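Local coordinates for protein thiamine-monophosphate kinase (PDB 6XEP) that probably catalyses the ATP-dependent phosphorylation of thiamine monophosphate to thiamine diphosphate, the active form of vitamin B1, at residues V60-E65 against L135-T140; F69-K74 against E104-A109; G173-W178 against L199-P204; G181-A186 against A192-L197. One frame throughout, in Å; residues are numbered along the deposited sequence. Where two conformers were deposited one is given.

Interaction 1: residues V60-E65 against L135-T140; sequences VHFPVE and LSLSVT
The Phe62 ring meets Leu135 at its edge, where the methyl CD2 lies close to the ring plane, while CD1 of Leu137 comes to the same end of the ring obliquely. This is the hydrophobic layer between sheet and helices in the N-terminal half of a PurM-like (AIR synthase-related) fold: the loop after strand 48-57 drops one aromatic side chain onto the start of strand 136-145. CZ of Phe62 is shared by both leucines, 3.9 Å from Leu135 CD2 and 3.8 Å from Leu137 CD1. With chi1 at 55°, CG of Phe62 sits between the backbone N and the carbonyl carbon, a torsion that puts the CZ end of the ring against these two methyls. Leu137 leans its tip toward the ring from a CB that does not face the loop, and its chi2 of 95° lies away from the usual staggered values. Ile71 of helix 68-85 packs against both Phe62 and Leu137, and Trp106 of helix 104-120 against both leucines, so the aromatic ring is built into a core formed by several elements. The neighbouring His61, predicted to bind substrate, takes no part in this core. Its ring carries Val60 CG1 over one face, ND1 is hydrogen-bonded to Asn57 N, and NE2 is hydrogen-bonded to Thr131 OG1 of the second subunit.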
loop_
_atom_site.group_PDB
_atom_site.type_symbol
_atom_site.label_atom_id
_atom_site.label_comp_id
_atom_site.label_asym_id
_atom_site.label_seq_id
_atom_site.Cartn_x
_atom_site.Cartn_y
_atom_site.Cartn_z
ATOM N N VAL A 60 2.775 1.546 -18.442
ATOM C CA VAL A 60 1.591 0.695 -18.367
ATOM C C VAL A 60 0.378 1.570 -18.093
ATOM O O VAL A 60 -0.516 1.705 -18.939
ATOM C CB VAL A 60 1.746 -0.387 -17.283
ATOM C CG1 VAL A 60 0.482 -1.289 -17.227
ATOM C CG2 VAL A 60 2.963 -1.253 -17.582
ATOM N N HIS A 61 0.342 2.191 -16.914
ATOM C CA HIS A 61 -0.807 2.988 -16.524
ATOM C C HIS A 61 -0.656 4.447 -16.914
ATOM O O HIS A 61 -1.622 5.215 -16.797
ATOM C CB HIS A 61 -1.040 2.857 -15.008
ATOM C CG HIS A 61 -1.207 1.436 -14.564
ATOM N ND1 HIS A 61 -0.139 0.628 -14.239
ATOM C CD2 HIS A 61 -2.312 0.664 -14.436
ATOM C CE1 HIS A 61 -0.579 -0.576 -13.923
ATOM N NE2 HIS A 61 -1.897 -0.576 -14.019
ATOM N N PHE A 62 0.534 4.849 -17.359
ATOM C CA PHE A 62 0.742 6.208 -17.842
ATOM C C PHE A 62 1.889 6.169 -18.836
ATOM O O PHE A 62 2.855 5.412 -18.633
ATOM C CB PHE A 62 1.040 7.215 -16.718
ATOM C CG PHE A 62 2.211 6.842 -15.819
ATOM C CD1 PHE A 62 3.493 7.298 -16.095
ATOM C CD2 PHE A 62 2.003 6.097 -14.662
ATOM C CE1 PHE A 62 4.563 6.979 -15.259
ATOM C CE2 PHE A 62 3.067 5.769 -13.821
ATOM C CZ PHE A 62 4.351 6.232 -14.115
ATOM N N PRO A 63 1.796 6.915 -19.931
ATOM C CA PRO A 63 2.927 6.990 -20.863
ATOM C C PRO A 63 4.172 7.504 -20.156
ATOM O O PRO A 63 4.093 8.269 -19.194
ATOM C CB PRO A 63 2.440 7.966 -21.939
ATOM C CG PRO A 63 0.922 7.814 -21.904
ATOM C CD PRO A 63 0.584 7.584 -20.444
ATOM N N VAL A 64 5.334 7.037 -20.615
ATOM C CA VAL A 64 6.565 7.340 -19.891
ATOM C C VAL A 64 6.819 8.842 -19.837
ATOM O O VAL A 64 7.364 9.351 -18.852
ATOM C CB VAL A 64 7.749 6.580 -20.510
ATOM C CG1 VAL A 64 9.060 7.044 -19.893
ATOM C CG2 VAL A 64 7.575 5.076 -20.291
ATOM N N GLU A 65 6.368 9.585 -20.844
ATOM C CA GLU A 65 6.609 11.016 -20.844
ATOM C C GLU A 65 5.665 11.788 -19.918
ATOM O O GLU A 65 5.798 13.006 -19.835
ATOM C CB GLU A 65 6.495 11.560 -22.261
ATOM C CG GLU A 65 5.145 11.324 -22.873
ATOM C CD GLU A 65 5.155 10.191 -23.888
ATOM O OE1 GLU A 65 5.555 9.027 -23.558
ATOM O OE2 GLU A 65 4.763 10.493 -25.033
ATOM N N LEU A 135 10.102 2.571 -12.255
ATOM C CA LEU A 135 9.172 3.567 -11.748
ATOM C C LEU A 135 7.792 2.955 -11.525
ATOM O O LEU A 135 7.129 2.515 -12.468
ATOM C CB LEU A 135 9.095 4.754 -12.713
ATOM C CG LEU A 135 8.154 5.886 -12.326
ATOM C CD1 LEU A 135 8.526 6.493 -10.977
ATOM C CD2 LEU A 135 8.136 6.962 -13.423
ATOM N N SER A 136 7.374 2.929 -10.268
ATOM C CA SER A 136 6.118 2.306 -9.869
ATOM C C SER A 136 5.634 3.027 -8.626
ATOM O O SER A 136 6.419 3.275 -7.704
ATOM C CB SER A 136 6.290 0.809 -9.586
ATOM O OG SER A 136 5.067 0.208 -9.165
ATOM N N LEU A 137 4.358 3.375 -8.619
ATOM C CA LEU A 137 3.749 4.144 -7.545
ATOM C C LEU A 137 2.568 3.351 -7.017
ATOM O O LEU A 137 1.608 3.091 -7.754
ATOM C CB LEU A 137 3.307 5.518 -8.053
ATOM C CG LEU A 137 4.464 6.210 -8.787
ATOM C CD1 LEU A 137 4.493 6.047 -10.300
ATOM C CD2 LEU A 137 4.489 7.608 -8.469
ATOM N N SER A 138 2.639 2.946 -5.758
ATOM C CA SER A 138 1.576 2.162 -5.145
ATOM C C SER A 138 0.989 2.970 -3.998
ATOM O O SER A 138 1.711 3.343 -3.069
ATOM C CB SER A 138 2.104 0.821 -4.640
ATOM O OG SER A 138 1.030 -0.066 -4.364
ATOM N N VAL A 139 -0.312 3.237 -4.057
ATOM C CA VAL A 139 -0.976 4.023 -3.028
ATOM C C VAL A 139 -2.031 3.158 -2.362
ATOM O O VAL A 139 -2.760 2.410 -3.023
ATOM C CB VAL A 139 -1.608 5.318 -3.574
ATOM C CG1 VAL A 139 -2.572 5.925 -2.542
ATOM C CG2 VAL A 139 -0.547 6.319 -3.879
ATOM N N THR A 140 -2.074 3.228 -1.043
ATOM C CA THR A 140 -3.134 2.622 -0.265
ATOM C C THR A 140 -3.896 3.765 0.369
ATOM O O THR A 140 -3.288 4.608 1.029
ATOM C CB THR A 140 -2.572 1.685 0.802
ATOM O OG1 THR A 140 -1.807 0.665 0.164
ATOM C CG2 THR A 140 -3.688 1.007 1.568
#

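Interaction 2: residues F69-K74 against E104-A109; sequences FDIGWK and EDWIEA
Ile71 of helix 68-85 and Trp106 of helix 104-120 form the tighter, apolar side of this helix-helix contact, the isoleucine buried and the tryptophan partly exposed. CD1 of Ile71 stands 3.8 Å from CZ2 of Trp106, at the edge of the indole and near its plane. The two side chains cross at about a right angle. Trp106 reaches across because CG lies anti to the backbone N (chi1 -171°), which swings the indole from a CB that does not itself face the partner helix. Its ring also meets Phe110 with the planes only about 20° apart.

The backbones come closest at Phe69 and Ala109, with CA atoms 5.1 Å apart. There the carbonyl oxygen of Ala109 approaches Phe69 CA at 3.3 Å, a CA-H...O contact with an angle of 137° at the hydrogen. The same oxygen lies 3.8 Å from Phe69 CB and obliquely to the ring.

Toward the outside the contact thins: Phe69 and Ala109 remain partly exposed, and the Phe69 ring leads away from segment 104-109 to lie along Asp112 and Ala116 farther down the same helix. Within helix 68-85, Asp70 and Lys74 turn their charges elsewhere, into salt bridges with Arg203 and Asp274. No conventional hydrogen bond joins the two segments, which implies that these two segments rest mainly on apolar fit, supplemented by one weak backbone CA-H...O interaction.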
loop_
_atom_site.group_PDB
_atom_site.type_symbol
_atom_site.label_atom_id
_atom_site.label_comp_id
_atom_site.label_asym_id
_atom_site.label_seq_id
_atom_site.Cartn_x
_atom_site.Cartn_y
_atom_site.Cartn_z
ATOM N N PHE A 69 4.163 15.909 -11.862
ATOM C CA PHE A 69 2.944 16.423 -11.229
ATOM C C PHE A 69 1.731 15.579 -11.603
ATOM O O PHE A 69 0.891 15.270 -10.757
ATOM C CB PHE A 69 2.726 17.887 -11.633
ATOM C CG PHE A 69 1.478 18.517 -11.052
ATOM C CD1 PHE A 69 0.248 18.344 -11.652
ATOM C CD2 PHE A 69 1.560 19.330 -9.939
ATOM C CE1 PHE A 69 -0.888 18.917 -11.121
ATOM C CE2 PHE A 69 0.437 19.928 -9.399
ATOM C CZ PHE A 69 -0.791 19.718 -9.991
ATOM N N ASP A 70 1.611 15.216 -12.873
ATOM C CA ASP A 70 0.435 14.463 -13.317
ATOM C C ASP A 70 0.448 13.036 -12.793
ATOM O O ASP A 70 -0.613 12.468 -12.503
ATOM C CB ASP A 70 0.387 14.508 -14.841
ATOM C CG ASP A 70 0.363 15.933 -15.350
ATOM O OD1 ASP A 70 -0.369 16.745 -14.739
ATOM O OD2 ASP A 70 1.085 16.258 -16.324
ATOM N N ILE A 71 1.635 12.442 -12.666
ATOM C CA ILE A 71 1.738 11.126 -12.049
ATOM C C ILE A 71 1.293 11.192 -10.595
ATOM O O ILE A 71 0.569 10.314 -10.112
ATOM C CB ILE A 71 3.175 10.585 -12.176
ATOM C CG1 ILE A 71 3.536 10.391 -13.646
ATOM C CG2 ILE A 71 3.296 9.256 -11.459
ATOM C CD1 ILE A 71 5.011 10.053 -13.846
ATOM N N GLY A 72 1.723 12.231 -9.872
ATOM C CA GLY A 72 1.302 12.378 -8.487
ATOM C C GLY A 72 -0.196 12.554 -8.344
ATOM O O GLY A 72 -0.834 11.913 -7.498
ATOM N N TRP A 73 -0.784 13.399 -9.183
ATOM C CA TRP A 73 -2.234 13.588 -9.165
ATOM C C TRP A 73 -2.964 12.281 -9.476
ATOM O O TRP A 73 -3.829 11.831 -8.712
ATOM C CB TRP A 73 -2.613 14.672 -10.181
ATOM C CG TRP A 73 -4.097 14.999 -10.260
ATOM C CD1 TRP A 73 -5.095 14.217 -10.790
ATOM C CD2 TRP A 73 -4.730 16.204 -9.812
ATOM N NE1 TRP A 73 -6.309 14.874 -10.697
ATOM C CE2 TRP A 73 -6.113 16.087 -10.098
ATOM C CE3 TRP A 73 -4.263 17.371 -9.197
ATOM C CZ2 TRP A 73 -7.024 17.086 -9.782
ATOM C CZ3 TRP A 73 -5.183 18.369 -8.883
ATOM C CH2 TRP A 73 -6.544 18.209 -9.168
ATOM N N LYS A 74 -2.624 11.653 -10.601
ATOM C CA LYS A 74 -3.422 10.532 -11.069
ATOM C C LYS A 74 -3.277 9.329 -10.152
ATOM O O LYS A 74 -4.255 8.611 -9.915
ATOM C CB LYS A 74 -3.047 10.176 -12.514
ATOM C CG LYS A 74 -3.958 9.082 -13.073
ATOM C CD LYS A 74 -3.947 9.041 -14.608
ATOM C CE LYS A 74 -5.007 8.056 -15.097
ATOM N NZ LYS A 74 -5.106 7.985 -16.578
ATOM N N GLU A 104 15.677 14.556 -6.748
ATOM C CA GLU A 104 15.028 15.466 -5.812
ATOM C C GLU A 104 13.938 16.268 -6.503
ATOM O O GLU A 104 12.826 16.402 -5.982
ATOM C CB GLU A 104 16.057 16.408 -5.185
ATOM C CG GLU A 104 16.960 15.780 -4.144
ATOM C CD GLU A 104 17.885 16.801 -3.487
ATOM O OE1 GLU A 104 18.160 17.854 -4.106
ATOM O OE2 GLU A 104 18.335 16.555 -2.345
ATOM N N ASP A 105 14.239 16.803 -7.686
ATOM C CA ASP A 105 13.266 17.661 -8.347
ATOM C C ASP A 105 12.044 16.885 -8.809
ATOM O O ASP A 105 10.935 17.423 -8.796
ATOM C CB ASP A 105 13.915 18.378 -9.516
ATOM C CG ASP A 105 14.738 19.563 -9.064
ATOM O OD1 ASP A 105 14.993 19.671 -7.839
ATOM O OD2 ASP A 105 15.107 20.391 -9.917
ATOM N N TRP A 106 12.217 15.633 -9.226
ATOM C CA TRP A 106 11.047 14.864 -9.645
ATOM C C TRP A 106 10.118 14.592 -8.471
ATOM O O TRP A 106 8.904 14.749 -8.589
ATOM C CB TRP A 106 11.488 13.555 -10.302
ATOM C CG TRP A 106 10.368 12.806 -10.946
ATOM C CD1 TRP A 106 10.029 12.821 -12.272
ATOM C CD2 TRP A 106 9.470 11.891 -10.314
ATOM N NE1 TRP A 106 8.968 11.987 -12.495
ATOM C CE2 TRP A 106 8.597 11.410 -11.309
ATOM C CE3 TRP A 106 9.309 11.439 -9.002
ATOM C CZ2 TRP A 106 7.582 10.499 -11.033
ATOM C CZ3 TRP A 106 8.292 10.530 -8.726
ATOM C CH2 TRP A 106 7.436 10.085 -9.733
ATOM N N ILE A 107 10.669 14.216 -7.323
ATOM C CA ILE A 107 9.822 13.892 -6.182
ATOM C C ILE A 107 9.085 15.129 -5.698
ATOM O O ILE A 107 7.922 15.051 -5.301
ATOM C CB ILE A 107 10.653 13.255 -5.056
ATOM C CG1 ILE A 107 11.100 11.854 -5.459
ATOM C CG2 ILE A 107 9.827 13.116 -3.795
ATOM C CD1 ILE A 107 12.072 11.245 -4.450
ATOM N N GLU A 108 9.747 16.289 -5.720
ATOM C CA GLU A 108 9.084 17.525 -5.312
ATOM C C GLU A 108 7.902 17.836 -6.225
ATOM O O GLU A 108 6.835 18.249 -5.760
ATOM C CB GLU A 108 10.093 18.672 -5.310
ATOM C CG GLU A 108 9.543 20.012 -4.848
ATOM C CD GLU A 108 10.644 20.990 -4.420
ATOM O OE1 GLU A 108 11.611 21.203 -5.186
ATOM O OE2 GLU A 108 10.540 21.546 -3.305
ATOM N N ALA A 109 8.085 17.651 -7.531
ATOM C CA ALA A 109 7.016 17.899 -8.494
ATOM C C ALA A 109 5.909 16.867 -8.368
ATOM O O ALA A 109 4.723 17.191 -8.502
ATOM C CB ALA A 109 7.583 17.883 -9.911
#

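Interaction 3: residues G173-W178 against L199-P204; sequences GALRLW and LRLLRP
Ala174 and Leu201 point their CB atoms at each other, 3.8 Å apart, where helix 170-179 packs on the end of helix 192-202 in the C-terminal half of the PurM-like fold. Their CA atoms, 6.3 Å apart, mark the closest approach of the two backbones, made possible by the small alanine. Leu201 carries nearly all of its segment's share of the contact. A chi1 of 176° sets its CG beside the carbonyl carbon and opposite the N, and from there its CD2 branch runs over the facing helix, 4.1 Å from Ala174 CB and 4.0 Å from the backbone N of Leu175. The Leu175 side chain crosses Leu201 obliquely and adds a looser methyl-to-methyl touch, Leu175 CD1 to Leu201 CD2 at 4.1 Å, where Leu175 is partly exposed. The contact is wholly apolar between the segments, whereas the arginines beside it are engaged in salt bridges: Arg200 with Asp170 and Glu277, and Arg176 with Asp267. Leu201 also lies close to Asp274, a predicted substrate-binding residue, with side chains about 4 Å apart. Helical geometry stops at Arg203, whose N still bonds back to Leu199 O at 2.7 Å and whose guanidinium has Leu199 CD2 3.7 Å above its centre.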
loop_
_atom_site.group_PDB
_atom_site.type_symbol
_atom_site.label_atom_id
_atom_site.label_comp_id
_atom_site.label_asym_id
_atom_site.label_seq_id
_atom_site.Cartn_x
_atom_site.Cartn_y
_atom_site.Cartn_z
ATOM N N GLY A 173 -10.093 9.245 -25.569
ATOM C CA GLY A 173 -9.853 10.090 -26.733
ATOM C C GLY A 173 -8.460 10.683 -26.753
ATOM O O GLY A 173 -7.779 10.665 -27.782
ATOM N N ALA A 174 -8.018 11.240 -25.617
ATOM C CA ALA A 174 -6.647 11.742 -25.543
ATOM C C ALA A 174 -5.638 10.634 -25.831
ATOM O O ALA A 174 -4.651 10.857 -26.542
ATOM C CB ALA A 174 -6.375 12.355 -24.168
ATOM N N LEU A 175 -5.855 9.439 -25.265
ATOM C CA LEU A 175 -4.938 8.324 -25.506
ATOM C C LEU A 175 -4.879 7.974 -26.987
ATOM O O LEU A 175 -3.793 7.759 -27.544
ATOM C CB LEU A 175 -5.361 7.104 -24.681
ATOM C CG LEU A 175 -4.341 5.963 -24.540
ATOM C CD1 LEU A 175 -3.114 6.444 -23.757
ATOM C CD2 LEU A 175 -4.956 4.729 -23.881
ATOM N N ARG A 176 -6.036 7.939 -27.654
ATOM C CA ARG A 176 -6.055 7.642 -29.086
ATOM C C ARG A 176 -5.311 8.705 -29.885
ATOM O O ARG A 176 -4.527 8.384 -30.790
ATOM C CB ARG A 176 -7.499 7.527 -29.577
ATOM C CG ARG A 176 -8.148 6.173 -29.402
ATOM C CD ARG A 176 -9.612 6.304 -29.766
ATOM N NE ARG A 176 -10.359 5.057 -29.683
ATOM C CZ ARG A 176 -10.898 4.458 -30.735
ATOM N NH1 ARG A 176 -10.756 4.992 -31.941
ATOM N NH2 ARG A 176 -11.574 3.327 -30.583
ATOM N N LEU A 177 -5.588 9.981 -29.610
ATOM C CA LEU A 177 -4.867 11.044 -30.309
ATOM C C LEU A 177 -3.369 10.942 -30.068
ATOM O O LEU A 177 -2.570 11.111 -30.995
ATOM C CB LEU A 177 -5.387 12.416 -29.878
ATOM C CG LEU A 177 -6.827 12.698 -30.303
ATOM C CD1 LEU A 177 -7.335 13.927 -29.563
ATOM C CD2 LEU A 177 -6.919 12.908 -31.805
ATOM N N TRP A 178 -2.972 10.630 -28.836
ATOM C CA TRP A 178 -1.552 10.449 -28.548
ATOM C C TRP A 178 -0.963 9.286 -29.351
ATOM O O TRP A 178 0.119 9.413 -29.935
ATOM C CB TRP A 178 -1.363 10.250 -27.045
ATOM C CG TRP A 178 0.005 9.809 -26.622
ATOM C CD1 TRP A 178 1.131 10.580 -26.527
ATOM C CD2 TRP A 178 0.376 8.499 -26.194
ATOM N NE1 TRP A 178 2.188 9.809 -26.084
ATOM C CE2 TRP A 178 1.745 8.530 -25.876
ATOM C CE3 TRP A 178 -0.313 7.294 -26.077
ATOM C CZ2 TRP A 178 2.433 7.395 -25.433
ATOM C CZ3 TRP A 178 0.364 6.173 -25.620
ATOM C CH2 TRP A 178 1.724 6.233 -25.308
ATOM N N LEU A 199 -5.912 16.829 -20.232
ATOM C CA LEU A 199 -6.032 16.854 -18.777
ATOM C C LEU A 199 -7.052 15.850 -18.238
ATOM O O LEU A 199 -6.962 15.459 -17.066
ATOM C CB LEU A 199 -6.384 18.268 -18.313
ATOM C CG LEU A 199 -5.234 19.268 -18.474
ATOM C CD1 LEU A 199 -5.623 20.622 -17.933
ATOM C CD2 LEU A 199 -4.016 18.752 -17.758
ATOM N N ARG A 200 -8.017 15.418 -19.048
ATOM C CA ARG A 200 -8.879 14.323 -18.600
ATOM C C ARG A 200 -8.116 13.008 -18.515
ATOM O O ARG A 200 -8.399 12.187 -17.634
ATOM C CB ARG A 200 -10.084 14.187 -19.528
ATOM C CG ARG A 200 -11.055 15.360 -19.424
ATOM C CD ARG A 200 -11.886 15.278 -18.155
ATOM N NE ARG A 200 -12.971 14.293 -18.268
ATOM C CZ ARG A 200 -13.568 13.729 -17.226
ATOM N NH1 ARG A 200 -13.181 14.044 -15.989
ATOM N NH2 ARG A 200 -14.556 12.853 -17.419
ATOM N N LEU A 201 -7.147 12.788 -19.410
ATOM C CA LEU A 201 -6.296 11.611 -19.293
ATOM C C LEU A 201 -5.306 11.775 -18.146
ATOM O O LEU A 201 -5.104 10.850 -17.349
ATOM C CB LEU A 201 -5.545 11.365 -20.609
ATOM C CG LEU A 201 -4.534 10.203 -20.577
ATOM C CD1 LEU A 201 -5.201 8.883 -20.208
ATOM C CD2 LEU A 201 -3.784 10.074 -21.897
ATOM N N LEU A 202 -4.656 12.946 -18.066
ATOM C CA LEU A 202 -3.561 13.124 -17.113
ATOM C C LEU A 202 -4.066 13.386 -15.701
ATOM O O LEU A 202 -3.460 12.919 -14.730
ATOM C CB LEU A 202 -2.661 14.284 -17.550
ATOM C CG LEU A 202 -1.965 14.097 -18.894
ATOM C CD1 LEU A 202 -1.116 15.335 -19.144
ATOM C CD2 LEU A 202 -1.113 12.837 -18.881
ATOM N N ARG A 203 -5.156 14.134 -15.559
ATOM C CA ARG A 203 -5.621 14.579 -14.245
ATOM C C ARG A 203 -7.118 14.336 -14.117
ATOM O O ARG A 203 -7.901 15.296 -14.051
ATOM C CB ARG A 203 -5.323 16.061 -14.026
ATOM C CG ARG A 203 -3.867 16.431 -13.907
ATOM C CD ARG A 203 -3.752 17.950 -13.598
ATOM N NE ARG A 203 -2.481 18.418 -14.115
ATOM C CZ ARG A 203 -2.245 19.644 -14.532
ATOM N NH1 ARG A 203 -3.197 20.569 -14.479
ATOM N NH2 ARG A 203 -1.038 19.948 -14.985
ATOM N N PRO A 204 -7.544 13.082 -14.054
ATOM C CA PRO A 204 -8.977 12.803 -13.862
ATOM C C PRO A 204 -9.448 13.361 -12.523
ATOM O O PRO A 204 -8.672 13.473 -11.575
ATOM C CB PRO A 204 -9.045 11.270 -13.895
ATOM C CG PRO A 204 -7.698 10.821 -13.412
ATOM C CD PRO A 204 -6.740 11.845 -14.026
#

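Interaction 4: residues G181-A186 against A192-L197; sequences GALNLA and ADYESL. With EDO (1,2-ethanediol), chain C; EDO (1,2-ethanediol), chain B.
Two ethanediol molecules, probably from the crystallisation liquor, meet the Tyr194 ring, one over a face and one at an edge, the first between the segments. Its O2 stands 3.8 Å above the face, offset toward the rim, and donates a hydrogen bond of 2.9 Å to Ala182 O. Its O1 accepts an almost straight bond from Asn184 N (178°), and its C1 comes within 3.4 Å of Leu183 CD1. The diol thus bridges two backbone groups of the loop.

Directly between the segments the contact is apolar or weakly polar. Leu183, its CG extended on the side opposite the backbone N (chi1 176°), sends CD1 to the edge of the Tyr194 ring, 4.1 Å from Tyr194 CB. Ala182 O approaches CE1 of the same ring obliquely at 3.7 Å. The second ethanediol lies by the CD2 side of the ring; it takes a hydrogen bond from Asp193 N through O1 and gives one of 2.7 Å to Asp193 OD2 through O2.

Farther on, Asn184 OD1 accepts from Ala186 N, the donor lying above the carbonyl plane. The whole is a loop joining two consecutive helices of the C-terminal PurM-like half, entered through the Schellman motif at Gly181 that ends helix 170-179 and containing an Asx turn at Asn184.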
loop_
_atom_site.group_PDB
_atom_site.type_symbol
_atom_site.label_atom_id
_atom_site.label_comp_id
_atom_site.label_asym_id
_atom_site.label_seq_id
_atom_site.Cartn_x
_atom_site.Cartn_y
_atom_site.Cartn_z
ATOM N N GLY A 181 -0.262 10.067 -32.854
ATOM C CA GLY A 181 0.761 11.074 -33.056
ATOM C C GLY A 181 0.254 12.496 -33.057
ATOM O O GLY A 181 0.989 13.406 -33.462
ATOM N N ALA A 182 -0.982 12.723 -32.609
ATOM C CA ALA A 182 -1.613 14.034 -32.720
ATOM C C ALA A 182 -1.647 14.815 -31.414
ATOM O O ALA A 182 -2.104 15.964 -31.419
ATOM C CB ALA A 182 -3.046 13.888 -33.249
ATOM N N LEU A 183 -1.195 14.237 -30.299
ATOM C CA LEU A 183 -1.262 14.913 -29.007
ATOM C C LEU A 183 -0.006 14.630 -28.192
ATOM O O LEU A 183 0.279 13.476 -27.864
ATOM C CB LEU A 183 -2.508 14.483 -28.223
ATOM C CG LEU A 183 -2.695 15.032 -26.799
ATOM C CD1 LEU A 183 -2.838 16.551 -26.760
ATOM C CD2 LEU A 183 -3.903 14.381 -26.146
ATOM N N ASN A 184 0.720 15.688 -27.837
ATOM C CA ASN A 184 1.836 15.585 -26.901
ATOM C C ASN A 184 1.298 15.635 -25.476
ATOM O O ASN A 184 0.582 16.567 -25.117
ATOM C CB ASN A 184 2.817 16.741 -27.132
ATOM C CG ASN A 184 4.101 16.612 -26.313
ATOM O OD1 ASN A 184 4.205 15.791 -25.406
ATOM N ND2 ASN A 184 5.097 17.438 -26.645
ATOM N N LEU A 185 1.655 14.648 -24.656
ATOM C CA LEU A 185 1.146 14.623 -23.289
ATOM C C LEU A 185 2.033 15.358 -22.291
ATOM O O LEU A 185 1.559 15.704 -21.201
ATOM C CB LEU A 185 0.963 13.170 -22.814
ATOM C CG LEU A 185 -0.001 12.297 -23.618
ATOM C CD1 LEU A 185 0.057 10.869 -23.127
ATOM C CD2 LEU A 185 -1.429 12.801 -23.558
ATOM N N ALA A 186 3.305 15.590 -22.621
ATOM C CA ALA A 186 4.265 16.136 -21.669
ATOM C C ALA A 186 4.207 17.652 -21.538
ATOM O O ALA A 186 4.814 18.201 -20.611
ATOM C CB ALA A 186 5.687 15.735 -22.067
ATOM N N ALA A 192 -7.546 24.586 -27.194
ATOM C CA ALA A 192 -8.375 24.323 -26.018
ATOM C C ALA A 192 -8.935 22.908 -25.990
ATOM O O ALA A 192 -8.949 22.282 -24.928
ATOM C CB ALA A 192 -9.521 25.331 -25.939
ATOM N N ASP A 193 -9.438 22.397 -27.125
ATOM C CA ASP A 193 -10.056 21.070 -27.098
ATOM C C ASP A 193 -9.014 19.992 -26.853
ATOM O O ASP A 193 -9.288 19.029 -26.134
ATOM C CB ASP A 193 -10.813 20.760 -28.386
ATOM C CG ASP A 193 -12.000 21.679 -28.598
ATOM O OD1 ASP A 193 -12.569 22.155 -27.593
ATOM O OD2 ASP A 193 -12.347 21.931 -29.768
ATOM N N TYR A 194 -7.816 20.126 -27.446
ATOM C CA TYR A 194 -6.773 19.145 -27.157
ATOM C C TYR A 194 -6.368 19.200 -25.697
ATOM O O TYR A 194 -6.174 18.161 -25.053
ATOM C CB TYR A 194 -5.548 19.373 -28.038
ATOM C CG TYR A 194 -5.751 18.959 -29.468
ATOM C CD1 TYR A 194 -5.394 17.684 -29.900
ATOM C CD2 TYR A 194 -6.303 19.839 -30.392
ATOM C CE1 TYR A 194 -5.585 17.298 -31.216
ATOM C CE2 TYR A 194 -6.500 19.453 -31.712
ATOM C CZ TYR A 194 -6.134 18.185 -32.112
ATOM O OH TYR A 194 -6.329 17.805 -33.420
ATOM N N GLU A 195 -6.230 20.408 -25.157
ATOM C CA GLU A 195 -5.809 20.530 -23.769
ATOM C C GLU A 195 -6.858 19.950 -22.822
ATOM O O GLU A 195 -6.503 19.349 -21.798
ATOM C CB GLU A 195 -5.495 22.002 -23.465
ATOM C CG GLU A 195 -5.057 22.264 -22.042
ATOM C CD GLU A 195 -3.678 21.703 -21.712
ATOM O OE1 GLU A 195 -3.006 21.120 -22.595
ATOM O OE2 GLU A 195 -3.268 21.850 -20.544
ATOM N N SER A 196 -8.147 20.099 -23.151
ATOM C CA SER A 196 -9.201 19.529 -22.318
ATOM C C SER A 196 -9.074 18.014 -22.249
ATOM O O SER A 196 -9.109 17.426 -21.162
ATOM C CB SER A 196 -10.582 19.917 -22.857
ATOM O OG SER A 196 -10.788 21.324 -22.857
ATOM N N LEU A 197 -8.924 17.363 -23.413
ATOM C CA LEU A 197 -8.768 15.918 -23.428
ATOM C C LEU A 197 -7.483 15.515 -22.730
ATOM O O LEU A 197 -7.463 14.529 -21.985
ATOM C CB LEU A 197 -8.783 15.383 -24.863
ATOM C CG LEU A 197 -10.090 15.573 -25.649
ATOM C CD1 LEU A 197 -10.026 14.881 -27.004
ATOM C CD2 LEU A 197 -11.293 15.099 -24.851
HETATM C C1 EDO C . -8.720 22.888 -30.303
HETATM O O1 EDO C . -9.603 23.789 -29.602
HETATM C C2 EDO C . -9.194 22.631 -31.734
HETATM O O2 EDO C . -10.504 22.036 -31.774
HETATM C C1 EDO B . -1.230 18.814 -28.764
HETATM O O1 EDO B . 0.083 18.311 -29.057
HETATM C C2 EDO B . -1.778 19.654 -29.914
HETATM O O2 EDO B . -1.966 18.827 -31.073
#

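Overall arrangement
Interactions 1 and 2 share one core in the N-terminal half, and the centres of the two interactions are 11 Å apart. Interactions 3 and 4, with centres 7 Å apart, both use helix 192-202, the second nested within the loop closed by the first. The halves are joined by Asp70 OD1 to Arg203 NE (2.8 Å, a salt bridge) and probably by hydrogen bonds from Trp73 NE1 to Pro204 O and from Trp178 NE1 to Glu65 OE2. Interactions 1 and 4 also touch, Pro63 CG lying 3.4 Å from Leu185 CD1. Predicted substrate-binding residues lie near this junction: His61 within segment 60-65, and Asp274 beside interaction 3. Interaction 4 lies away from the predicted substrate, ATP and magnesium sites.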